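Local coordinates for TATA-box-binding protein (Sulfolobus acidocaldarius, PDB 1MP9) that probably binds the TATA box near the transcription start site and so helps activate archaeal genes transcribed by RNA polymerase, at residues Q26-Y31 against S61-S66. Numbering follows the deposited sequence.
Sequences QTLDLY and SLIFKS
Leu28 and Leu30 clasp the chain around Ile63-Lys65, on the way from strand 59-63 to strand 68-72. The tight part centres on Ile63, whose CG2, anti to its own backbone N, meets Leu28 CD1 at 3.5 Å, closer than usual for two carbons. The two side chains cross obliquely. Leu30, the first residue of helix 30-36, points its side chain at Ile63 and the base of Lys65: CD1 sits 3.4 Å from Ile63 O and 3.6 Å from Lys65 CG, while CD2 reaches Ile63 CG2 at 4.1 Å. Leu50 and Tyr42 also touch Leu30, and Leu91 of helix 77-93 and Met69 touch Ile63, so this end of the contact merges with the core between sheet and helix in the first TBP repeat. An alanine at Leu30 would remove CG and both methyls and would probably loosen the packing of the helix start against Ile63 and the Lys65 stem.

Toward the surface the grip passes to backbone. Leu28 N donates to Lys65 O at 2.7 Å, with an N-H...O angle of 155°, in the carbonyl plane and on a lone pair. The same oxygen takes a CA-H...O contact from Thr27 CA at 3.2 Å, and Lys65 CA returns one to Leu28 O. Lys65 lays only the base of its side chain here, crossing Leu30 at about a right angle; the chain bends at chi3 (-65°), and its outer part does not join the contact. Beyond, two acceptors, Gln26 O and Ser66 O, stand 3.2 Å apart without bonding. The Gln26 side chain donates through NE2 to Gln97 O and Leu24 O. One short, fairly straight bond thus ties the polar edge, while apolar contact seats the inner side of the helix approach on the sheet.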
loop_
_atom_site.group_PDB
_atom_site.type_symbol
_atom_site.label_atom_id
_atom_site.label_comp_id
_atom_site.label_asym_id
_atom_site.label_seq_id
_atom_site.Cartn_x
_atom_site.Cartn_y
_atom_site.Cartn_z
ATOM N N GLN A 26 9.333 28.452 17.154
ATOM C CA GLN A 26 10.604 29.130 17.440
ATOM C C GLN A 26 11.753 28.356 16.795
ATOM O O GLN A 26 11.707 27.126 16.680
ATOM C CB GLN A 26 10.867 29.183 18.934
ATOM C CG GLN A 26 10.931 27.819 19.531
ATOM C CD GLN A 26 11.299 27.844 20.974
ATOM O OE1 GLN A 26 12.360 28.330 21.332
ATOM N NE2 GLN A 26 10.422 27.318 21.828
ATOM N N THR A 27 12.785 29.079 16.389
ATOM C CA THR A 27 13.956 28.462 15.784
ATOM C C THR A 27 14.810 27.922 16.924
ATOM O O THR A 27 14.857 28.506 18.013
ATOM C CB THR A 27 14.698 29.490 14.956
ATOM O OG1 THR A 27 13.843 29.885 13.869
ATOM C CG2 THR A 27 16.015 28.927 14.422
ATOM N N LEU A 28 15.463 26.789 16.690
ATOM C CA LEU A 28 16.249 26.156 17.735
ATOM C C LEU A 28 17.666 25.871 17.287
ATOM O O LEU A 28 17.904 25.497 16.139
ATOM C CB LEU A 28 15.592 24.829 18.164
ATOM C CG LEU A 28 14.223 24.758 18.868
ATOM C CD1 LEU A 28 13.755 23.287 18.851
ATOM C CD2 LEU A 28 14.296 25.262 20.312
ATOM N N ASP A 29 18.600 26.053 18.211
ATOM C CA ASP A 29 20.003 25.787 17.957
ATOM C C ASP A 29 20.195 24.362 18.488
ATOM O O ASP A 29 20.292 24.136 19.699
ATOM C CB ASP A 29 20.875 26.790 18.723
ATOM C CG ASP A 29 22.365 26.519 18.568
ATOM O OD1 ASP A 29 22.769 25.341 18.439
ATOM O OD2 ASP A 29 23.153 27.491 18.602
ATOM N N LEU A 30 20.229 23.400 17.571
ATOM C CA LEU A 30 20.381 21.986 17.941
ATOM C C LEU A 30 21.740 21.644 18.529
ATOM O O LEU A 30 21.856 20.745 19.373
ATOM C CB LEU A 30 20.042 21.092 16.718
ATOM C CG LEU A 30 18.620 21.356 16.211
ATOM C CD1 LEU A 30 18.343 20.464 14.998
ATOM C CD2 LEU A 30 17.567 21.080 17.307
ATOM N N TYR A 31 22.789 22.354 18.102
ATOM C CA TYR A 31 24.105 22.091 18.688
ATOM C C TYR A 31 24.022 22.415 20.175
ATOM O O TYR A 31 24.476 21.654 21.052
ATOM C CB TYR A 31 25.188 22.969 18.041
ATOM C CG TYR A 31 25.474 22.670 16.577
ATOM C CD1 TYR A 31 24.949 23.472 15.577
ATOM C CD2 TYR A 31 26.299 21.589 16.201
ATOM C CE1 TYR A 31 25.226 23.216 14.228
ATOM C CE2 TYR A 31 26.591 21.331 14.850
ATOM C CZ TYR A 31 26.049 22.152 13.883
ATOM O OH TYR A 31 26.343 21.959 12.569
ATOM N N SER A 61 11.608 11.242 19.679
ATOM C CA SER A 61 11.244 12.588 19.280
ATOM C C SER A 61 12.360 13.109 18.402
ATOM O O SER A 61 13.534 13.014 18.761
ATOM C CB SER A 61 11.094 13.474 20.516
ATOM O OG SER A 61 10.616 14.754 20.135
ATOM N N LEU A 62 12.009 13.620 17.232
ATOM C CA LEU A 62 13.015 14.184 16.319
ATOM C C LEU A 62 12.742 15.681 16.350
ATOM O O LEU A 62 11.630 16.111 16.008
ATOM C CB LEU A 62 12.823 13.634 14.902
ATOM C CG LEU A 62 12.768 12.100 14.844
ATOM C CD1 LEU A 62 12.449 11.650 13.448
ATOM C CD2 LEU A 62 14.131 11.513 15.280
ATOM N N ILE A 63 13.758 16.457 16.750
ATOM C CA ILE A 63 13.624 17.899 16.901
ATOM C C ILE A 63 14.394 18.668 15.832
ATOM O O ILE A 63 15.615 18.557 15.712
ATOM C CB ILE A 63 14.079 18.311 18.338
ATOM C CG1 ILE A 63 13.224 17.564 19.364
ATOM C CG2 ILE A 63 13.894 19.813 18.574
ATOM C CD1 ILE A 63 13.729 17.674 20.810
ATOM N N PHE A 64 13.668 19.447 15.050
ATOM C CA PHE A 64 14.290 20.209 13.977
ATOM C C PHE A 64 14.541 21.679 14.306
ATOM O O PHE A 64 13.902 22.239 15.200
ATOM C CB PHE A 64 13.459 20.065 12.702
ATOM C CG PHE A 64 13.305 18.642 12.263
ATOM C CD1 PHE A 64 12.277 17.842 12.794
ATOM C CD2 PHE A 64 14.242 18.060 11.397
ATOM C CE1 PHE A 64 12.190 16.464 12.469
ATOM C CE2 PHE A 64 14.167 16.700 11.069
ATOM C CZ PHE A 64 13.151 15.904 11.600
ATOM N N LYS A 65 15.495 22.288 13.605
ATOM C CA LYS A 65 15.847 23.698 13.829
ATOM C C LYS A 65 14.634 24.616 13.731
ATOM O O LYS A 65 14.578 25.640 14.387
ATOM C CB LYS A 65 16.892 24.164 12.813
ATOM C CG LYS A 65 18.204 23.418 12.918
ATOM C CD LYS A 65 19.282 23.989 11.997
ATOM C CE LYS A 65 18.919 23.825 10.532
ATOM N NZ LYS A 65 20.063 24.214 9.647
ATOM N N SER A 66 13.664 24.249 12.913
ATOM C CA SER A 66 12.457 25.059 12.749
ATOM C C SER A 66 11.553 25.032 13.965
ATOM O O SER A 66 10.553 25.745 13.997
ATOM C CB SER A 66 11.659 24.541 11.568
ATOM O OG SER A 66 11.156 23.248 11.887
#